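Local coordinates for protein japanin (PDB 4BOE) that binds cholesterol in a lipocalin pocket and, secreted in tick saliva, modulates the host immune response by blocking dendritic cell differentiation from monocytes, at residues T37-Y47 and T58-K66; W67-V76 and K89-Y97. All coordinates share one frame; numbering follows the deposited sequence. Where two conformers were deposited one is given.

Contact 1. Residues T37-Y47 and T58-K66; sequences TGDWVTRSLIY and TQAGAFQVK. With CLR (cholesterol), chain C; NAG (2-acetamido-2-deoxy-beta-D-glucopyranose), chain K.
The F63 ring is sandwiched between R43 and the bound cholesterol. CB of R43 sits over one face, 4.2 Å from the centroid of the F63 ring, and the cholesterol C21 methyl is over the opposite face, offset toward the rim. CB of L45 touches the ring edge, 3.9 Å from CE1 of F63. The ring of F63 reaches this place because CG stands between its backbone N and carbonyl carbon (chi1 63°), which leans it over the neighbouring strand. R43 runs beside it, pointing the same way, and its guanidinium is held by T31 and by the backbone carbonyls of A6, N8 and Q10.

At the two ends aliphatic carbons sit over aromatic faces. CB of K66 stands 3.6 Å from the centroid of the W40 six-membered ring, only 7° off its normal; CB of Q59 stands over the Y47 ring in a similar CH-pi contact, 3.5 Å from its centroid. With an alanine in place of W40, the K66 aliphatic chain would probably lose the surface it lies on, and K77 its cation-pi partner. On the T42 and Q64 face, one water accepts from the hydroxyls of T37 and T42 and donates to the W40 carbonyl and to OE1 of Q64, the water oxygen lying 2.8 Å from that OE1.

Four hydrogen-bonded pairs, V41–V65, R43–F63, L45–G61 and Y47–Q59, join the backbones. This is an antiparallel beta hairpin of the lipocalin barrel, with L45 and F63 lining the cholesterol pocket.

Contact 2. Residues W67-V76 and K89-Y97; sequences WEPYSPLLRV and KPDYFIRTY. With CLR (cholesterol), chain C.
I94 packs against W67 where the strand 73-76 gives way to the loop before it. Its CB is 3.7 Å from the P72 carbonyl oxygen, the same atom that accepts the nearly straight bond from I94 N (2.8 Å to P72 O, 177° at the hydrogen). With CG1 anti to its own carbonyl carbon (chi1 -61°), the branch is carried past P72 O, and CG1 comes 4.0 Å from the backbone N of L74. The chain then runs on almost fully extended, and CD1 ends 3.5 Å from CD1 of W67, the two side chains crossing at about a right angle. That methyl also lies 4.0 Å from CB of L74. The same side of the indole is held in place by NE1 of W67, which donates, close to the ring plane, to the carbonyl of S71, the last residue of the type II turn that begins at E68. S71 in turn opens an ST turn, its OG accepting from the backbone N of L73. At the benzo ring of the indole, the hydroxyl of Y97 comes 3.5 Å from CH2 of W67.

Strands 73-76 and 91-97 are antiparallel neighbours in the lipocalin barrel, and the helix 80-85 lies in the chain between them. Here L74 and Y92 form the hydrogen-bonded pair. Y92 lies on the cholesterol side: CG2 of V76 meets the edge of its ring, while its hydroxyl accepts from K89 N and lies 3.8 Å from C16 of the sterol. On the other face NE of R75 donates to OD1 of D91 in a salt bridge of 2.8 Å, in the guanidinium plane and with the carboxylate turned 62° from it, although the arginine is poorly ordered.

In the fold
Contacts 1 and 2 follow one another along the chain, the first closing at K66 before the second opens at W67, and their centres lie 15 Å apart. They belong to the same antiparallel sheet, in which strands 40-49, 59-66, 73-78 and 91-98 are neighbours in that order. The seam between the contacts is made by a probable backbone hydrogen bond, R75 N to K66 O at 3.0 Å, and by V65 packing on V76. Both contacts touch the same cholesterol: L45 and F63 supply wall from contact 1 and Y92 from contact 2, and residues on three of these four successive strands thus line the sterol pocket.

Contact 1. Residues T37-Y47 and T58-K66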
loop_
_atom_site.group_PDB
_atom_site.type_symbol
_atom_site.label_atom_id
_atom_site.label_comp_id
_atom_site.label_asym_id
_atom_site.label_seq_id
_atom_site.Cartn_x
_atom_site.Cartn_y
_atom_site.Cartn_z
ATOM N N THR A 37 -6.028 -16.994 -7.776
ATOM C CA THR A 37 -7.056 -18.012 -7.989
ATOM C C THR A 37 -8.258 -17.289 -8.559
ATOM O O THR A 37 -8.876 -16.487 -7.865
ATOM C CB THR A 37 -7.433 -18.784 -6.702
ATOM O OG1 THR A 37 -7.680 -17.873 -5.629
ATOM C CG2 THR A 37 -6.361 -19.761 -6.288
ATOM N N GLY A 38 -8.548 -17.536 -9.838
ATOM C CA GLY A 38 -9.671 -16.913 -10.528
ATOM C C GLY A 38 -9.411 -15.423 -10.677
ATOM O O GLY A 38 -8.347 -15.035 -11.169
ATOM N N ASP A 39 -10.352 -14.597 -10.195
ATOM C CA ASP A 39 -10.219 -13.135 -10.259
ATOM C C ASP A 39 -9.517 -12.534 -9.030
ATOM O O ASP A 39 -9.274 -11.334 -9.025
ATOM C CB ASP A 39 -11.611 -12.497 -10.435
ATOM C CG ASP A 39 -12.302 -12.902 -11.731
ATOM O OD1 ASP A 39 -11.580 -13.140 -12.751
ATOM O OD2 ASP A 39 -13.560 -12.955 -11.744
ATOM N N TRP A 40 -9.170 -13.349 -8.012
ATOM C CA TRP A 40 -8.560 -12.857 -6.790
ATOM C C TRP A 40 -7.084 -13.087 -6.721
ATOM O O TRP A 40 -6.632 -14.217 -6.871
ATOM C CB TRP A 40 -9.240 -13.478 -5.577
ATOM C CG TRP A 40 -10.665 -13.047 -5.441
ATOM C CD1 TRP A 40 -11.749 -13.599 -6.061
ATOM C CD2 TRP A 40 -11.137 -11.865 -4.779
ATOM N NE1 TRP A 40 -12.874 -12.839 -5.810
ATOM C CE2 TRP A 40 -12.539 -11.808 -4.971
ATOM C CE3 TRP A 40 -10.513 -10.844 -4.050
ATOM C CZ2 TRP A 40 -13.324 -10.776 -4.451
ATOM C CZ3 TRP A 40 -11.289 -9.828 -3.517
ATOM C CH2 TRP A 40 -12.672 -9.781 -3.736
ATOM N N VAL A 41 -6.326 -12.026 -6.430
ATOM C CA VAL A 41 -4.882 -12.119 -6.225
ATOM C C VAL A 41 -4.652 -12.143 -4.721
ATOM O O VAL A 41 -5.206 -11.312 -4.010
ATOM C CB VAL A 41 -4.141 -10.948 -6.924
ATOM C CG1 VAL A 41 -2.683 -10.861 -6.479
ATOM C CG2 VAL A 41 -4.217 -11.120 -8.441
ATOM N N THR A 42 -3.781 -13.029 -4.249
ATOM C CA THR A 42 -3.452 -13.079 -2.830
ATOM C C THR A 42 -2.132 -12.393 -2.686
ATOM O O THR A 42 -1.191 -12.679 -3.424
ATOM C CB THR A 42 -3.443 -14.519 -2.252
ATOM O OG1 THR A 42 -4.684 -15.121 -2.544
ATOM C CG2 THR A 42 -3.287 -14.549 -0.737
ATOM N N ARG A 43 -2.071 -11.466 -1.739
ATOM C CA ARG A 43 -0.844 -10.761 -1.441
ATOM C C ARG A 43 -0.610 -10.827 0.080
ATOM O O ARG A 43 -1.546 -10.997 0.863
ATOM C CB ARG A 43 -0.933 -9.280 -1.848
ATOM C CG ARG A 43 -1.452 -8.956 -3.256
ATOM C CD ARG A 43 -1.322 -7.430 -3.508
ATOM N NE ARG A 43 0.089 -7.073 -3.580
ATOM C CZ ARG A 43 0.856 -7.091 -4.661
ATOM N NH1 ARG A 43 0.328 -7.330 -5.854
ATOM N NH2 ARG A 43 2.152 -6.806 -4.567
ATOM N N SER A 44 0.616 -10.635 0.479
ATOM C CA SER A 44 0.956 -10.501 1.891
ATOM C C SER A 44 1.059 -9.020 2.247
ATOM O O SER A 44 1.279 -8.195 1.372
ATOM C CB SER A 44 2.294 -11.169 2.189
ATOM O OG SER A 44 3.340 -10.509 1.499
ATOM N N LEU A 45 0.864 -8.688 3.520
ATOM C CA LEU A 45 1.088 -7.372 4.066
ATOM C C LEU A 45 2.239 -7.586 5.040
ATOM O O LEU A 45 2.104 -8.356 5.971
ATOM C CB LEU A 45 -0.152 -6.828 4.761
ATOM C CG LEU A 45 -0.002 -5.426 5.349
ATOM C CD1 LEU A 45 0.228 -4.373 4.272
ATOM C CD2 LEU A 45 -1.205 -5.093 6.119
ATOM N N ILE A 46 3.392 -6.997 4.757
ATOM C CA ILE A 46 4.617 -7.142 5.519
ATOM C C ILE A 46 4.949 -5.802 6.187
ATOM O O ILE A 46 4.827 -4.748 5.572
ATOM C CB ILE A 46 5.772 -7.581 4.582
ATOM C CG1 ILE A 46 5.445 -8.841 3.766
ATOM C CG2 ILE A 46 7.090 -7.769 5.333
ATOM C CD1 ILE A 46 5.120 -10.059 4.594
ATOM N N TYR A 47 5.398 -5.853 7.431
ATOM C CA TYR A 47 5.808 -4.645 8.168
ATOM C C TYR A 47 6.628 -5.018 9.365
ATOM O O TYR A 47 6.744 -6.191 9.690
ATOM C CB TYR A 47 4.595 -3.800 8.580
ATOM C CG TYR A 47 3.596 -4.508 9.456
ATOM C CD1 TYR A 47 2.643 -5.358 8.911
ATOM C CD2 TYR A 47 3.574 -4.298 10.834
ATOM C CE1 TYR A 47 1.722 -6.028 9.719
ATOM C CE2 TYR A 47 2.657 -4.947 11.647
ATOM C CZ TYR A 47 1.714 -5.796 11.084
ATOM O OH TYR A 47 0.811 -6.457 11.881
ATOM N N THR A 58 9.882 -9.788 11.246
ATOM C CA THR A 58 8.930 -9.160 10.323
ATOM C C THR A 58 7.514 -9.648 10.696
ATOM O O THR A 58 7.312 -10.832 10.934
ATOM C CB THR A 58 9.282 -9.465 8.834
ATOM O OG1 THR A 58 8.844 -10.758 8.489
ATOM C CG2 THR A 58 10.741 -9.390 8.550
ATOM N N GLN A 59 6.554 -8.735 10.724
ATOM C CA GLN A 59 5.145 -9.041 10.957
ATOM C C GLN A 59 4.555 -9.321 9.582
ATOM O O GLN A 59 4.937 -8.645 8.616
ATOM C CB GLN A 59 4.420 -7.834 11.565
ATOM C CG GLN A 59 5.074 -7.267 12.808
ATOM C CD GLN A 59 5.218 -8.239 13.949
ATOM O OE1 GLN A 59 6.229 -8.252 14.672
ATOM N NE2 GLN A 59 4.155 -8.903 14.265
ATOM N N ALA A 60 3.627 -10.272 9.483
ATOM C CA ALA A 60 3.041 -10.624 8.204
ATOM C C ALA A 60 1.566 -10.939 8.291
ATOM O O ALA A 60 1.124 -11.657 9.167
ATOM C CB ALA A 60 3.784 -11.783 7.549
ATOM N N GLY A 61 0.816 -10.404 7.344
ATOM C CA GLY A 61 -0.601 -10.597 7.216
ATOM C C GLY A 61 -0.854 -10.963 5.782
ATOM O O GLY A 61 0.081 -11.057 4.988
ATOM N N ALA A 62 -2.099 -11.179 5.455
ATOM C CA ALA A 62 -2.499 -11.541 4.115
ATOM C C ALA A 62 -3.855 -11.018 3.785
ATOM O O ALA A 62 -4.681 -10.762 4.666
ATOM C CB ALA A 62 -2.447 -13.027 3.910
ATOM N N PHE A 63 -4.033 -10.772 2.487
ATOM C CA PHE A 63 -5.273 -10.254 1.953
ATOM C C PHE A 63 -5.408 -10.641 0.487
ATOM O O PHE A 63 -4.450 -11.042 -0.160
ATOM C CB PHE A 63 -5.363 -8.721 2.162
ATOM C CG PHE A 63 -4.323 -7.888 1.453
ATOM C CD1 PHE A 63 -3.059 -7.701 2.007
ATOM C CD2 PHE A 63 -4.599 -7.302 0.226
ATOM C CE1 PHE A 63 -2.083 -6.967 1.331
ATOM C CE2 PHE A 63 -3.612 -6.582 -0.456
ATOM C CZ PHE A 63 -2.375 -6.383 0.125
ATOM N N GLN A 64 -6.597 -10.542 -0.021
ATOM C CA GLN A 64 -6.838 -10.791 -1.420
ATOM C C GLN A 64 -7.400 -9.509 -2.069
ATOM O O GLN A 64 -8.082 -8.735 -1.410
ATOM C CB GLN A 64 -7.825 -11.945 -1.601
ATOM C CG GLN A 64 -7.291 -13.263 -1.100
ATOM C CD GLN A 64 -8.242 -14.354 -1.488
ATOM O OE1 GLN A 64 -8.053 -15.063 -2.472
ATOM N NE2 GLN A 64 -9.360 -14.380 -0.833
ATOM N N VAL A 65 -7.100 -9.311 -3.353
ATOM C CA VAL A 65 -7.579 -8.168 -4.125
ATOM C C VAL A 65 -8.143 -8.590 -5.469
ATOM O O VAL A 65 -7.639 -9.504 -6.123
ATOM C CB VAL A 65 -6.512 -7.029 -4.287
ATOM C CG1 VAL A 65 -6.086 -6.503 -2.935
ATOM C CG2 VAL A 65 -5.289 -7.508 -5.039
ATOM N N LYS A 66 -9.142 -7.862 -5.903
ATOM C CA LYS A 66 -9.793 -8.052 -7.187
ATOM C C LYS A 66 -9.901 -6.701 -7.886
ATOM O O LYS A 66 -10.366 -5.746 -7.278
ATOM C CB LYS A 66 -11.215 -8.629 -6.998
ATOM C CG LYS A 66 -11.889 -9.091 -8.278
ATOM C CD LYS A 66 -13.322 -9.525 -8.091
ATOM C CE LYS A 66 -14.257 -8.382 -7.772
ATOM N NZ LYS A 66 -15.688 -8.754 -7.966
HETATM C C1 CLR C . 0.166 1.099 7.816
HETATM C C2 CLR C . 0.777 1.948 8.928
HETATM C C3 CLR C . 0.955 3.387 8.491
HETATM C C4 CLR C . -0.367 3.968 8.033
HETATM C C5 CLR C . -1.064 3.107 7.002
HETATM C C6 CLR C . -1.530 3.650 5.883
HETATM C C7 CLR C . -2.232 2.906 4.791
HETATM C C8 CLR C . -2.719 1.534 5.240
HETATM C C9 CLR C . -1.604 0.826 6.045
HETATM C C10 CLR C . -1.197 1.618 7.329
HETATM C C11 CLR C . -1.946 -0.648 6.326
HETATM C C12 CLR C . -2.382 -1.425 5.084
HETATM C C13 CLR C . -3.551 -0.754 4.341
HETATM C C14 CLR C . -3.100 0.688 4.028
HETATM C C15 CLR C . -4.176 1.197 3.061
HETATM C C16 CLR C . -4.449 -0.024 2.183
HETATM C C17 CLR C . -3.812 -1.242 2.896
HETATM C C18 CLR C . -4.835 -0.811 5.193
HETATM C C19 CLR C . -2.231 1.462 8.466
HETATM C C20 CLR C . -4.602 -2.544 2.663
HETATM C C21 CLR C . -3.965 -3.763 3.346
HETATM C C22 CLR C . -4.803 -2.807 1.160
HETATM C C23 CLR C . -3.552 -2.672 0.258
HETATM C C24 CLR C . -3.859 -2.970 -1.179
HETATM C C25 CLR C . -2.837 -2.688 -2.259
HETATM C C26 CLR C . -1.510 -2.046 -1.942
HETATM C C27 CLR C . -2.756 -3.693 -3.381
HETATM O O1 CLR C . 1.417 4.154 9.611
HETATM C C1 NAG K . -2.263 -18.884 -2.103
HETATM C C2 NAG K . -2.263 -20.399 -1.909
HETATM C C3 NAG K . -3.250 -20.727 -0.792
HETATM C C4 NAG K . -2.796 -20.053 0.499
HETATM C C5 NAG K . -2.573 -18.557 0.269
HETATM C C6 NAG K . -1.916 -17.865 1.446
HETATM C C7 NAG K . -3.565 -20.938 -3.961
HETATM C C8 NAG K . -3.397 -21.495 -5.343
HETATM N N2 NAG K . -2.546 -21.169 -3.115
HETATM O O3 NAG K . -3.313 -22.136 -0.596
HETATM O O4 NAG K . -3.764 -20.238 1.527
HETATM O O5 NAG K . -1.731 -18.340 -0.884
HETATM O O6 NAG K . -0.768 -18.561 1.916
HETATM O O7 NAG K . -4.569 -20.309 -3.631
HETATM O O HOH W 1 -6.384 -15.662 -4.577
#

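Contact 2. Residues W67-V76 and K89-Y97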
loop_
_atom_site.group_PDB
_atom_site.type_symbol
_atom_site.label_atom_id
_atom_site.label_comp_id
_atom_site.label_asym_id
_atom_site.label_seq_id
_atom_site.Cartn_x
_atom_site.Cartn_y
_atom_site.Cartn_z
ATOM N N TRP A 67 -9.547 -6.644 -9.179
ATOM C CA TRP A 67 -9.756 -5.453 -10.001
ATOM C C TRP A 67 -10.337 -5.826 -11.369
ATOM O O TRP A 67 -9.666 -6.473 -12.159
ATOM C CB TRP A 67 -8.480 -4.654 -10.177
ATOM C CG TRP A 67 -8.662 -3.417 -11.005
ATOM C CD1 TRP A 67 -9.456 -2.340 -10.720
ATOM C CD2 TRP A 67 -8.037 -3.137 -12.267
ATOM N NE1 TRP A 67 -9.341 -1.393 -11.715
ATOM C CE2 TRP A 67 -8.454 -1.845 -12.661
ATOM C CE3 TRP A 67 -7.271 -3.903 -13.164
ATOM C CZ2 TRP A 67 -8.044 -1.270 -13.853
ATOM C CZ3 TRP A 67 -6.902 -3.338 -14.374
ATOM C CH2 TRP A 67 -7.280 -2.033 -14.700
ATOM N N GLU A 68 -11.584 -5.431 -11.622
ATOM C CA GLU A 68 -12.228 -5.602 -12.941
ATOM C C GLU A 68 -11.625 -4.504 -13.867
ATOM O O GLU A 68 -11.470 -3.373 -13.407
ATOM C CB GLU A 68 -13.746 -5.381 -12.860
ATOM C CG GLU A 68 -14.496 -6.348 -11.961
ATOM C CD GLU A 68 -14.985 -7.597 -12.670
ATOM O OE1 GLU A 68 -14.200 -8.188 -13.448
ATOM O OE2 GLU A 68 -16.166 -7.963 -12.469
ATOM N N PRO A 69 -11.303 -4.811 -15.137
ATOM C CA PRO A 69 -10.718 -3.794 -16.041
ATOM C C PRO A 69 -11.503 -2.497 -16.134
ATOM O O PRO A 69 -12.748 -2.484 -16.197
ATOM C CB PRO A 69 -10.616 -4.519 -17.374
ATOM C CG PRO A 69 -10.432 -5.962 -16.989
ATOM C CD PRO A 69 -11.283 -6.153 -15.763
ATOM N N TYR A 70 -10.754 -1.384 -15.982
ATOM C CA TYR A 70 -11.271 -0.016 -15.978
ATOM C C TYR A 70 -12.185 0.282 -14.815
ATOM O O TYR A 70 -12.883 1.290 -14.844
ATOM C CB TYR A 70 -11.923 0.339 -17.314
ATOM C CG TYR A 70 -10.933 0.266 -18.447
ATOM C CD1 TYR A 70 -10.003 1.276 -18.644
ATOM C CD2 TYR A 70 -10.973 -0.776 -19.373
ATOM C CE1 TYR A 70 -9.088 1.228 -19.689
ATOM C CE2 TYR A 70 -10.060 -0.833 -20.437
ATOM C CZ TYR A 70 -9.113 0.167 -20.582
ATOM O OH TYR A 70 -8.189 0.160 -21.603
ATOM N N SER A 71 -12.146 -0.518 -13.734
ATOM C CA SER A 71 -12.996 -0.172 -12.590
ATOM C C SER A 71 -12.315 0.909 -11.769
ATOM O O SER A 71 -11.087 0.919 -11.672
ATOM C CB SER A 71 -13.278 -1.381 -11.714
ATOM O OG SER A 71 -14.083 -0.984 -10.616
ATOM N N PRO A 72 -13.090 1.803 -11.164
ATOM C CA PRO A 72 -12.500 2.813 -10.293
ATOM C C PRO A 72 -12.336 2.260 -8.893
ATOM O O PRO A 72 -11.799 2.955 -8.056
ATOM C CB PRO A 72 -13.491 3.993 -10.358
ATOM C CG PRO A 72 -14.751 3.427 -10.782
ATOM C CD PRO A 72 -14.473 2.151 -11.530
ATOM N N LEU A 73 -12.798 1.020 -8.632
ATOM C CA LEU A 73 -12.686 0.387 -7.335
ATOM C C LEU A 73 -11.735 -0.781 -7.309
ATOM O O LEU A 73 -11.764 -1.640 -8.187
ATOM C CB LEU A 73 -14.051 -0.125 -6.904
ATOM C CG LEU A 73 -15.159 0.897 -6.815
ATOM C CD1 LEU A 73 -16.388 0.266 -6.222
ATOM C CD2 LEU A 73 -14.750 2.097 -5.995
ATOM N N LEU A 74 -10.946 -0.850 -6.252
ATOM C CA LEU A 74 -10.133 -2.014 -5.925
ATOM C C LEU A 74 -10.912 -2.750 -4.813
ATOM O O LEU A 74 -11.208 -2.154 -3.779
ATOM C CB LEU A 74 -8.756 -1.602 -5.400
ATOM C CG LEU A 74 -7.785 -2.712 -5.066
ATOM C CD1 LEU A 74 -7.453 -3.531 -6.311
ATOM C CD2 LEU A 74 -6.546 -2.152 -4.480
ATOM N N ARG A 75 -11.211 -4.028 -5.009
ATOM C CA ARG A 75 -11.919 -4.840 -3.992
ATOM C C ARG A 75 -10.860 -5.512 -3.104
ATOM O O ARG A 75 -9.922 -6.070 -3.629
ATOM C CB ARG A 75 -12.823 -5.903 -4.653
ATOM C CG ARG A 75 -14.268 -5.467 -4.862
ATOM C CD ARG A 75 -14.444 -4.317 -5.826
ATOM N NE ARG A 75 -15.726 -3.635 -5.601
ATOM C CZ ARG A 75 -16.730 -3.512 -6.472
ATOM N NH1 ARG A 75 -16.636 -4.033 -7.696
ATOM N NH2 ARG A 75 -17.836 -2.863 -6.128
ATOM N N VAL A 76 -11.011 -5.449 -1.783
ATOM C CA VAL A 76 -10.028 -6.019 -0.846
ATOM C C VAL A 76 -10.740 -6.970 0.113
ATOM O O VAL A 76 -11.724 -6.567 0.695
ATOM C CB VAL A 76 -9.245 -4.895 -0.087
ATOM C CG1 VAL A 76 -8.317 -5.470 0.993
ATOM C CG2 VAL A 76 -8.466 -4.008 -1.063
ATOM N N LYS A 89 -10.187 -1.755 4.591
ATOM C CA LYS A 89 -11.577 -1.623 4.149
ATOM C C LYS A 89 -11.862 -2.641 3.040
ATOM O O LYS A 89 -10.913 -3.151 2.428
ATOM C CB LYS A 89 -11.816 -0.212 3.604
ATOM C CG LYS A 89 -11.448 0.909 4.554
ATOM C CD LYS A 89 -12.255 0.889 5.834
ATOM C CE LYS A 89 -12.055 2.127 6.673
ATOM N NZ LYS A 89 -11.433 1.810 7.993
ATOM N N PRO A 90 -13.158 -2.909 2.745
ATOM C CA PRO A 90 -13.469 -3.843 1.661
ATOM C C PRO A 90 -13.306 -3.265 0.251
ATOM O O PRO A 90 -13.229 -4.034 -0.696
ATOM C CB PRO A 90 -14.905 -4.305 1.948
ATOM C CG PRO A 90 -15.445 -3.387 2.927
ATOM C CD PRO A 90 -14.365 -2.558 3.527
ATOM N N ASP A 91 -13.202 -1.940 0.107
ATOM C CA ASP A 91 -13.026 -1.301 -1.198
ATOM C C ASP A 91 -12.236 -0.023 -1.078
ATOM O O ASP A 91 -12.339 0.666 -0.084
ATOM C CB ASP A 91 -14.375 -0.906 -1.843
ATOM C CG ASP A 91 -15.388 -2.022 -1.992
ATOM O OD1 ASP A 91 -15.303 -2.771 -2.993
ATOM O OD2 ASP A 91 -16.298 -2.108 -1.144
ATOM N N TYR A 92 -11.492 0.306 -2.125
ATOM C CA TYR A 92 -10.739 1.540 -2.229
ATOM C C TYR A 92 -10.980 2.155 -3.576
ATOM O O TYR A 92 -11.169 1.449 -4.552
ATOM C CB TYR A 92 -9.239 1.280 -2.070
ATOM C CG TYR A 92 -8.862 0.966 -0.651
ATOM C CD1 TYR A 92 -8.694 1.978 0.282
ATOM C CD2 TYR A 92 -8.766 -0.349 -0.211
ATOM C CE1 TYR A 92 -8.413 1.695 1.610
ATOM C CE2 TYR A 92 -8.517 -0.647 1.131
ATOM C CZ TYR A 92 -8.328 0.379 2.030
ATOM O OH TYR A 92 -8.085 0.084 3.333
ATOM N N PHE A 93 -10.940 3.478 -3.624
ATOM C CA PHE A 93 -11.079 4.217 -4.860
ATOM C C PHE A 93 -9.683 4.333 -5.477
ATOM O O PHE A 93 -8.739 4.703 -4.777
ATOM C CB PHE A 93 -11.659 5.587 -4.533
ATOM C CG PHE A 93 -11.785 6.540 -5.686
ATOM C CD1 PHE A 93 -12.081 6.085 -6.951
ATOM C CD2 PHE A 93 -11.676 7.898 -5.491
ATOM C CE1 PHE A 93 -12.219 6.971 -8.010
ATOM C CE2 PHE A 93 -11.804 8.778 -6.553
ATOM C CZ PHE A 93 -12.074 8.309 -7.804
ATOM N N ILE A 94 -9.546 3.984 -6.752
ATOM C CA ILE A 94 -8.279 4.077 -7.484
ATOM C C ILE A 94 -8.237 5.473 -8.103
ATOM O O ILE A 94 -8.999 5.768 -9.031
ATOM C CB ILE A 94 -8.149 2.978 -8.578
ATOM C CG1 ILE A 94 -8.199 1.583 -7.925
ATOM C CG2 ILE A 94 -6.831 3.180 -9.364
ATOM C CD1 ILE A 94 -8.603 0.461 -8.876
ATOM N N ARG A 95 -7.346 6.331 -7.601
ATOM C CA ARG A 95 -7.249 7.690 -8.109
ATOM C C ARG A 95 -6.523 7.639 -9.413
ATOM O O ARG A 95 -7.045 8.085 -10.430
ATOM C CB ARG A 95 -6.539 8.638 -7.114
ATOM C CG ARG A 95 -7.133 8.668 -5.746
ATOM C CD ARG A 95 -8.614 8.875 -5.763
ATOM N NE ARG A 95 -9.013 10.215 -6.199
ATOM C CZ ARG A 95 -9.352 11.228 -5.407
ATOM N NH1 ARG A 95 -9.284 11.106 -4.093
ATOM N NH2 ARG A 95 -9.732 12.391 -5.930
ATOM N N THR A 96 -5.343 7.076 -9.387
ATOM C CA THR A 96 -4.559 6.874 -10.588
ATOM C C THR A 96 -3.497 5.803 -10.367
ATOM O O THR A 96 -3.245 5.351 -9.249
ATOM C CB THR A 96 -3.988 8.214 -11.125
ATOM O OG1 THR A 96 -3.414 7.933 -12.395
ATOM C CG2 THR A 96 -2.952 8.820 -10.212
ATOM N N TYR A 97 -2.918 5.376 -11.457
ATOM C CA TYR A 97 -1.881 4.358 -11.419
ATOM C C TYR A 97 -1.079 4.392 -12.695
ATOM O O TYR A 97 -1.486 4.982 -13.678
ATOM C CB TYR A 97 -2.485 2.944 -11.165
ATOM C CG TYR A 97 -3.217 2.309 -12.338
ATOM C CD1 TYR A 97 -2.533 1.582 -13.295
ATOM C CD2 TYR A 97 -4.591 2.466 -12.502
ATOM C CE1 TYR A 97 -3.190 1.020 -14.380
ATOM C CE2 TYR A 97 -5.260 1.879 -13.566
ATOM C CZ TYR A 97 -4.547 1.187 -14.524
ATOM O OH TYR A 97 -5.153 0.578 -15.601
HETATM C C1 CLR C . 0.166 1.099 7.816
HETATM C C2 CLR C . 0.777 1.948 8.928
HETATM C C3 CLR C . 0.955 3.387 8.491
HETATM C C4 CLR C . -0.367 3.968 8.033
HETATM C C5 CLR C . -1.064 3.107 7.002
HETATM C C6 CLR C . -1.530 3.650 5.883
HETATM C C7 CLR C . -2.232 2.906 4.791
HETATM C C8 CLR C . -2.719 1.534 5.240
HETATM C C9 CLR C . -1.604 0.826 6.045
HETATM C C10 CLR C . -1.197 1.618 7.329
HETATM C C11 CLR C . -1.946 -0.648 6.326
HETATM C C12 CLR C . -2.382 -1.425 5.084
HETATM C C13 CLR C . -3.551 -0.754 4.341
HETATM C C14 CLR C . -3.100 0.688 4.028
HETATM C C15 CLR C . -4.176 1.197 3.061
HETATM C C16 CLR C . -4.449 -0.024 2.183
HETATM C C17 CLR C . -3.812 -1.242 2.896
HETATM C C18 CLR C . -4.835 -0.811 5.193
HETATM C C19 CLR C . -2.231 1.462 8.466
HETATM C C20 CLR C . -4.602 -2.544 2.663
HETATM C C21 CLR C . -3.965 -3.763 3.346
HETATM C C22 CLR C . -4.803 -2.807 1.160
HETATM C C23 CLR C . -3.552 -2.672 0.258
HETATM C C24 CLR C . -3.859 -2.970 -1.179
HETATM C C25 CLR C . -2.837 -2.688 -2.259
HETATM C C26 CLR C . -1.510 -2.046 -1.942
HETATM C C27 CLR C . -2.756 -3.693 -3.381
HETATM O O1 CLR C . 1.417 4.154 9.611
#